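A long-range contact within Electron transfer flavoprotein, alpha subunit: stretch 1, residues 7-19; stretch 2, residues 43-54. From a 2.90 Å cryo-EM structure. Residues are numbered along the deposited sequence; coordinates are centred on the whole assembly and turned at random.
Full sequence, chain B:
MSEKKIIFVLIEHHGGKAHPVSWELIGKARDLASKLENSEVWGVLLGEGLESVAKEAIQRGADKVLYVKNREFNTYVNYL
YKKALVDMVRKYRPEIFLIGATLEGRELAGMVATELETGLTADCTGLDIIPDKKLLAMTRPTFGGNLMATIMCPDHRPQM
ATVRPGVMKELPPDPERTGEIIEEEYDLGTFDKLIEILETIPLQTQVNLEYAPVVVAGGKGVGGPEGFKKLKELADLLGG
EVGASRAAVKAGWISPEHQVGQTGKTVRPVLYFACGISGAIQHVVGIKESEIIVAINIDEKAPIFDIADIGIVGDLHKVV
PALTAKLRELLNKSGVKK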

ATOM      1  N   ILE B   7      51.418 -11.870  -5.073  1.00 55.20           N
ATOM      2  CA  ILE B   7      50.740 -11.336  -3.896  1.00 55.20           C
ATOM      3  C   ILE B   7      51.703 -11.347  -2.710  1.00 55.20           C
ATOM      4  O   ILE B   7      52.459 -12.303  -2.506  1.00 55.20           O
ATOM      5  CB  ILE B   7      49.433 -12.091  -3.611  1.00 55.20           C
ATOM      6  CG1 ILE B   7      49.649 -13.571  -3.310  1.00 55.20           C
ATOM      7  CG2 ILE B   7      48.530 -11.997  -4.829  1.00 55.20           C
ATOM      8  CD1 ILE B   7      48.360 -14.320  -3.056  1.00 55.20           C
ATOM      9  N   PHE B   8      51.728 -10.247  -1.963  1.00 53.25           N
ATOM     10  CA  PHE B   8      52.682 -10.058  -0.880  1.00 53.25           C
ATOM     11  C   PHE B   8      52.027 -10.334   0.463  1.00 53.25           C
ATOM     12  O   PHE B   8      50.822 -10.145   0.639  1.00 53.25           O
ATOM     13  CB  PHE B   8      53.234  -8.631  -0.870  1.00 53.25           C
ATOM     14  CG  PHE B   8      54.370  -8.393  -1.822  1.00 53.25           C
ATOM     15  CD1 PHE B   8      54.744  -9.347  -2.752  1.00 53.25           C
ATOM     16  CD2 PHE B   8      55.066  -7.198  -1.780  1.00 53.25           C
ATOM     17  CE1 PHE B   8      55.788  -9.108  -3.622  1.00 53.25           C
ATOM     18  CE2 PHE B   8      56.112  -6.955  -2.643  1.00 53.25           C
ATOM     19  CZ  PHE B   8      56.474  -7.910  -3.564  1.00 53.25           C
ATOM     20  N   VAL B   9      52.837 -10.787   1.415  1.00 47.06           N
ATOM     21  CA  VAL B   9      52.439 -10.930   2.811  1.00 47.06           C
ATOM     22  C   VAL B   9      53.605 -10.444   3.656  1.00 47.06           C
ATOM     23  O   VAL B   9      54.723 -10.948   3.520  1.00 47.06           O
ATOM     24  CB  VAL B   9      52.081 -12.385   3.182  1.00 47.06           C
ATOM     25  CG1 VAL B   9      52.035 -12.556   4.687  1.00 47.06           C
ATOM     26  CG2 VAL B   9      50.755 -12.803   2.580  1.00 47.06           C
ATOM     27  N   LEU B  10      53.361  -9.459   4.513  1.00 46.66           N
ATOM     28  CA  LEU B  10      54.402  -8.952   5.392  1.00 46.66           C
ATOM     29  C   LEU B  10      54.499  -9.833   6.629  1.00 46.66           C
ATOM     30  O   LEU B  10      53.484 -10.276   7.172  1.00 46.66           O
ATOM     31  CB  LEU B  10      54.117  -7.505   5.796  1.00 46.66           C
ATOM     32  CG  LEU B  10      55.283  -6.607   6.215  1.00 46.66           C
ATOM     33  CD1 LEU B  10      54.937  -5.185   5.867  1.00 46.66           C
ATOM     34  CD2 LEU B  10      55.607  -6.701   7.695  1.00 46.66           C
ATOM     35  N   ILE B  11      55.728 -10.084   7.069  1.00 49.86           N
ATOM     36  CA  ILE B  11      55.995 -10.893   8.250  1.00 49.86           C
ATOM     37  C   ILE B  11      56.362  -9.955   9.390  1.00 49.86           C
ATOM     38  O   ILE B  11      57.381  -9.256   9.330  1.00 49.86           O
ATOM     39  CB  ILE B  11      57.101 -11.935   8.009  1.00 49.86           C
ATOM     40  CG1 ILE B  11      56.634 -13.024   7.037  1.00 49.86           C
ATOM     41  CG2 ILE B  11      57.524 -12.581   9.318  1.00 49.86           C
ATOM     42  CD1 ILE B  11      57.009 -12.801   5.590  1.00 49.86           C
ATOM     43  N   GLU B  12      55.523  -9.931  10.420  1.00 55.75           N
ATOM     44  CA  GLU B  12      55.759  -9.118  11.608  1.00 55.75           C
ATOM     45  C   GLU B  12      56.593  -9.934  12.583  1.00 55.75           C
ATOM     46  O   GLU B  12      56.096 -10.897  13.170  1.00 55.75           O
ATOM     47  CB  GLU B  12      54.435  -8.702  12.245  1.00 55.75           C
ATOM     48  CG  GLU B  12      53.560  -7.786  11.400  1.00 55.75           C
ATOM     49  CD  GLU B  12      54.094  -6.369  11.302  1.00 55.75           C
ATOM     50  OE1 GLU B  12      53.675  -5.644  10.377  1.00 55.75           O
ATOM     51  OE2 GLU B  12      54.906  -5.967  12.163  1.00 55.75           O
ATOM     52  N   HIS B  13      57.853  -9.556  12.763  1.00 56.96           N
ATOM     53  CA  HIS B  13      58.740 -10.248  13.684  1.00 56.96           C
ATOM     54  C   HIS B  13      59.065  -9.351  14.870  1.00 56.96           C
ATOM     55  O   HIS B  13      59.227  -8.136  14.718  1.00 56.96           O
ATOM     56  CB  HIS B  13      60.028 -10.690  12.989  1.00 56.96           C
ATOM     57  CG  HIS B  13      60.836  -9.560  12.439  1.00 56.96           C
ATOM     58  ND1 HIS B  13      61.783  -8.892  13.184  1.00 56.96           N
ATOM     59  CD2 HIS B  13      60.840  -8.978  11.218  1.00 56.96           C
ATOM     60  CE1 HIS B  13      62.333  -7.945  12.447  1.00 56.96           C
ATOM     61  NE2 HIS B  13      61.779  -7.978  11.249  1.00 56.96           N
ATOM     62  N   HIS B  14      59.156  -9.956  16.051  1.00 62.40           N
ATOM     63  CA  HIS B  14      59.415  -9.241  17.297  1.00 62.40           C
ATOM     64  C   HIS B  14      60.731  -9.756  17.868  1.00 62.40           C
ATOM     65  O   HIS B  14      60.756 -10.698  18.663  1.00 62.40           O
ATOM     66  CB  HIS B  14      58.262  -9.418  18.267  1.00 62.40           C
ATOM     67  CG  HIS B  14      56.952  -8.939  17.726  1.00 62.40           C
ATOM     68  ND1 HIS B  14      56.783  -7.672  17.212  1.00 62.40           N
ATOM     69  CD2 HIS B  14      55.754  -9.556  17.609  1.00 62.40           C
ATOM     70  CE1 HIS B  14      55.536  -7.528  16.803  1.00 62.40           C
ATOM     71  NE2 HIS B  14      54.890  -8.656  17.034  1.00 62.40           N
ATOM     72  N   GLY B  15      61.826  -9.128  17.453  1.00 65.39           N
ATOM     73  CA  GLY B  15      63.151  -9.535  17.870  1.00 65.39           C
ATOM     74  C   GLY B  15      63.681 -10.696  17.057  1.00 65.39           C
ATOM     75  O   GLY B  15      64.475 -10.500  16.133  1.00 65.39           O
ATOM     76  N   GLY B  16      63.251 -11.911  17.384  1.00 63.09           N
ATOM     77  CA  GLY B  16      63.658 -13.061  16.604  1.00 63.09           C
ATOM     78  C   GLY B  16      62.510 -13.899  16.086  1.00 63.09           C
ATOM     79  O   GLY B  16      62.635 -14.567  15.056  1.00 63.09           O
ATOM     80  N   LYS B  17      61.382 -13.864  16.784  1.00 63.17           N
ATOM     81  CA  LYS B  17      60.241 -14.705  16.462  1.00 63.17           C
ATOM     82  C   LYS B  17      59.167 -13.873  15.777  1.00 63.17           C
ATOM     83  O   LYS B  17      58.938 -12.716  16.141  1.00 63.17           O
ATOM     84  CB  LYS B  17      59.673 -15.361  17.721  1.00 63.17           C
ATOM     85  CG  LYS B  17      58.772 -16.554  17.454  1.00 63.17           C
ATOM     86  CD  LYS B  17      58.031 -16.975  18.710  1.00 63.17           C
ATOM     87  CE  LYS B  17      57.004 -18.056  18.413  1.00 63.17           C
ATOM     88  NZ  LYS B  17      56.040 -17.643  17.354  1.00 63.17           N
ATOM     89  N   ALA B  18      58.516 -14.464  14.784  1.00 61.69           N
ATOM     90  CA  ALA B  18      57.488 -13.734  14.069  1.00 61.69           C
ATOM     91  C   ALA B  18      56.184 -13.722  14.855  1.00 61.69           C
ATOM     92  O   ALA B  18      55.954 -14.544  15.746  1.00 61.69           O
ATOM     93  CB  ALA B  18      57.247 -14.338  12.689  1.00 61.69           C
ATOM     94  N   HIS B  19      55.331 -12.758  14.518  1.00 61.50           N
ATOM     95  CA  HIS B  19      53.967 -12.777  15.005  1.00 61.50           C
ATOM     96  C   HIS B  19      53.227 -13.944  14.363  1.00 61.50           C
ATOM     97  O   HIS B  19      53.530 -14.326  13.231  1.00 61.50           O
ATOM     98  CB  HIS B  19      53.256 -11.464  14.679  1.00 61.50           C
ATOM     99  CG  HIS B  19      52.167 -11.106  15.642  1.00 61.50           C
ATOM    100  ND1 HIS B  19      50.876 -11.569  15.515  1.00 61.50           N
ATOM    101  CD2 HIS B  19      52.179 -10.330  16.752  1.00 61.50           C
ATOM    102  CE1 HIS B  19      50.140 -11.096  16.504  1.00 61.50           C
ATOM    103  NE2 HIS B  19      50.907 -10.340  17.268  1.00 61.50           N
TER
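Stretch 2, residues 43-54: GVLLGEGLESVA

V9 to I11 and G43 to L45 run parallel; stretch 2 then passes the hairpin of residues 13-18. The CA atoms of V9 and G43 lie 4.8 Å apart, those of L10 and V44 also 4.8 Å, and those of I11 and L45 5.4 Å; farther along, the CA atoms of G16 and L50 are 6.6 Å apart and those of A18 and V53 7.0 Å, so the backbones are farther apart here, and the contacts involve side chains. G43 enters extended (phi/psi -147/123), V44 to L46 form a strand, G47 to L50 make a loop, and a helix starts at E51, with L50 in the N-cap position. In the first turn of the helix, A54 N bonds back to L50 O at 3.0 Å. Together the two stretches bury 598 Å², and V44 has the largest covered area.

Backbone hydrogen bonds set the register. V44 is gripped on both its polar atoms: its N donates to V9 O at 2.9 Å (159° at the hydrogen), and its O accepts from I11 N at 3.0 Å (155°). The two bonds flank L10 and make a single parallel bridge between L10 and V44. G43 adds a CA-H...O contact, its CA 3.3 Å from V9 O. A side chain on G43 would be tight here, since an ideal CB would stand 3.1 Å from I11 CD1; with glycine, I11 CD1 packs 3.7 Å from G43 CA.

One side chain bonds across the contact. H13 NE2 donates to L46 O, which lies at the edge of the imidazole near its plane; the distance of 2.4 Å is very short and the angle is 134°, so the exact length should be read with caution at this resolution. H13 points toward stretch 2 with chi1 p (61°), and this bond links the end of the stretch 2 strand, at L46, to the strand of residues 13-14.

Ring faces receive methyl groups. L50 CD1 sits 3.5 Å from the centroid of the H13 ring and 10° off its normal, almost directly above the face; its closest ring atom is H13 CE1, also at 3.5 Å. L50 is rotamer m at chi1 and t at chi2. Nearby, G47 has phi/psi 138/178, and an ideal CB there would clash with L50 CD1 at 2.9 Å. V44 CG2 covers one face of F8 less centrally, 4.0 Å from the ring centroid and 28° off the normal, and comes within 3.6 Å of F8 CD2.

Apolar packing completes the contact. I11, pointing toward stretch 2, sets CG2 3.8 Å from L45 CD1. A18 and V53 point toward one another's stretches and meet at 3.7 Å, CB to CG2, bringing the young helix against the strand of residues 17-18. That strand is held within stretch 1 by H14 N to K17 O at 2.8 Å. Separately, L50 CD2 makes van der Waals approaches to backbone oxygens of the glycine turn, 3.4 Å from G16 O and 4.1 Å from G15 O.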

ATOM      1  N   GLY B  43      56.680 -13.426   0.481  1.00 52.30           N
ATOM      2  CA  GLY B  43      56.728 -12.976   1.855  1.00 52.30           C
ATOM      3  C   GLY B  43      57.798 -11.923   2.027  1.00 52.30           C
ATOM      4  O   GLY B  43      58.965 -12.171   1.718  1.00 52.30           O
ATOM      5  N   VAL B  44      57.429 -10.745   2.512  1.00 49.07           N
ATOM      6  CA  VAL B  44      58.374  -9.653   2.705  1.00 49.07           C
ATOM      7  C   VAL B  44      58.801  -9.646   4.161  1.00 49.07           C
ATOM      8  O   VAL B  44      57.958  -9.650   5.064  1.00 49.07           O
ATOM      9  CB  VAL B  44      57.765  -8.302   2.300  1.00 49.07           C
ATOM     10  CG1 VAL B  44      58.855  -7.258   2.168  1.00 49.07           C
ATOM     11  CG2 VAL B  44      57.010  -8.443   1.001  1.00 49.07           C
ATOM     12  N   LEU B  45      60.108  -9.639   4.392  1.00 52.84           N
ATOM     13  CA  LEU B  45      60.635  -9.733   5.740  1.00 52.84           C
ATOM     14  C   LEU B  45      61.824  -8.794   5.835  1.00 52.84           C
ATOM     15  O   LEU B  45      62.678  -8.784   4.945  1.00 52.84           O
ATOM     16  CB  LEU B  45      61.028 -11.178   6.064  1.00 52.84           C
ATOM     17  CG  LEU B  45      61.165 -11.624   7.519  1.00 52.84           C
ATOM     18  CD1 LEU B  45      60.845 -13.102   7.606  1.00 52.84           C
ATOM     19  CD2 LEU B  45      62.543 -11.366   8.069  1.00 52.84           C
ATOM     20  N   LEU B  46      61.873  -8.005   6.903  1.00 55.91           N
ATOM     21  CA  LEU B  46      62.847  -6.934   7.044  1.00 55.91           C
ATOM     22  C   LEU B  46      63.662  -7.156   8.308  1.00 55.91           C
ATOM     23  O   LEU B  46      63.098  -7.387   9.380  1.00 55.91           O
ATOM     24  CB  LEU B  46      62.159  -5.566   7.090  1.00 55.91           C
ATOM     25  CG  LEU B  46      61.549  -5.000   5.803  1.00 55.91           C
ATOM     26  CD1 LEU B  46      60.115  -5.455   5.608  1.00 55.91           C
ATOM     27  CD2 LEU B  46      61.606  -3.491   5.821  1.00 55.91           C
ATOM     28  N   GLY B  47      64.979  -7.083   8.179  1.00 59.58           N
ATOM     29  CA  GLY B  47      65.896  -7.237   9.282  1.00 59.58           C
ATOM     30  C   GLY B  47      67.082  -8.076   8.881  1.00 59.58           C
ATOM     31  O   GLY B  47      67.175  -8.572   7.755  1.00 59.58           O
ATOM     32  N   GLU B  48      68.012  -8.237   9.817  1.00 64.19           N
ATOM     33  CA  GLU B  48      69.181  -9.081   9.629  1.00 64.19           C
ATOM     34  C   GLU B  48      69.217 -10.152  10.706  1.00 64.19           C
ATOM     35  O   GLU B  48      68.924  -9.881  11.874  1.00 64.19           O
ATOM     36  CB  GLU B  48      70.472  -8.268   9.659  1.00 64.19           C
ATOM     37  CG  GLU B  48      70.782  -7.577   8.349  1.00 64.19           C
ATOM     38  CD  GLU B  48      71.832  -8.313   7.546  1.00 64.19           C
ATOM     39  OE1 GLU B  48      72.181  -7.835   6.446  1.00 64.19           O
ATOM     40  OE2 GLU B  48      72.304  -9.372   8.010  1.00 64.19           O
ATOM     41  N   GLY B  49      69.581 -11.365  10.307  1.00 57.47           N
ATOM     42  CA  GLY B  49      69.626 -12.465  11.246  1.00 57.47           C
ATOM     43  C   GLY B  49      68.296 -13.139  11.464  1.00 57.47           C
ATOM     44  O   GLY B  49      68.011 -13.587  12.578  1.00 57.47           O
ATOM     45  N   LEU B  50      67.465 -13.220  10.432  1.00 58.42           N
ATOM     46  CA  LEU B  50      66.146 -13.822  10.540  1.00 58.42           C
ATOM     47  C   LEU B  50      65.969 -14.913   9.498  1.00 58.42           C
ATOM     48  O   LEU B  50      64.892 -15.076   8.918  1.00 58.42           O
ATOM     49  CB  LEU B  50      65.057 -12.764  10.407  1.00 58.42           C
ATOM     50  CG  LEU B  50      64.867 -11.883  11.638  1.00 58.42           C
ATOM     51  CD1 LEU B  50      64.387 -10.519  11.216  1.00 58.42           C
ATOM     52  CD2 LEU B  50      63.898 -12.511  12.621  1.00 58.42           C
ATOM     53  N   GLU B  51      67.029 -15.679   9.237  1.00 59.32           N
ATOM     54  CA  GLU B  51      66.905 -16.858   8.391  1.00 59.32           C
ATOM     55  C   GLU B  51      66.225 -18.009   9.113  1.00 59.32           C
ATOM     56  O   GLU B  51      65.746 -18.940   8.458  1.00 59.32           O
ATOM     57  CB  GLU B  51      68.279 -17.301   7.888  1.00 59.32           C
ATOM     58  CG  GLU B  51      68.905 -16.359   6.880  1.00 59.32           C
ATOM     59  CD  GLU B  51      69.804 -15.329   7.530  1.00 59.32           C
ATOM     60  OE1 GLU B  51      69.912 -15.337   8.774  1.00 59.32           O
ATOM     61  OE2 GLU B  51      70.405 -14.515   6.799  1.00 59.32           O
ATOM     62  N   SER B  52      66.163 -17.955  10.448  1.00 57.29           N
ATOM     63  CA  SER B  52      65.436 -18.952  11.221  1.00 57.29           C
ATOM     64  C   SER B  52      63.930 -18.835  11.045  1.00 57.29           C
ATOM     65  O   SER B  52      63.205 -19.770  11.398  1.00 57.29           O
ATOM     66  CB  SER B  52      65.786 -18.823  12.703  1.00 57.29           C
ATOM     67  OG  SER B  52      64.910 -19.600  13.499  1.00 57.29           O
ATOM     68  N   VAL B  53      63.447 -17.709  10.530  1.00 59.10           N
ATOM     69  CA  VAL B  53      62.028 -17.535  10.262  1.00 59.10           C
ATOM     70  C   VAL B  53      61.732 -17.354   8.775  1.00 59.10           C
ATOM     71  O   VAL B  53      60.608 -17.657   8.338  1.00 59.10           O
ATOM     72  CB  VAL B  53      61.464 -16.352  11.089  1.00 59.10           C
ATOM     73  CG1 VAL B  53      62.002 -15.015  10.606  1.00 59.10           C
ATOM     74  CG2 VAL B  53      59.941 -16.375  11.185  1.00 59.10           C
ATOM     75  N   ALA B  54      62.709 -16.934   7.962  1.00 60.77           N
ATOM     76  CA  ALA B  54      62.497 -16.838   6.520  1.00 60.77           C
ATOM     77  C   ALA B  54      62.327 -18.211   5.887  1.00 60.77           C
ATOM     78  O   ALA B  54      61.608 -18.349   4.893  1.00 60.77           O
ATOM     79  CB  ALA B  54      63.656 -16.090   5.866  1.00 60.77           C
TER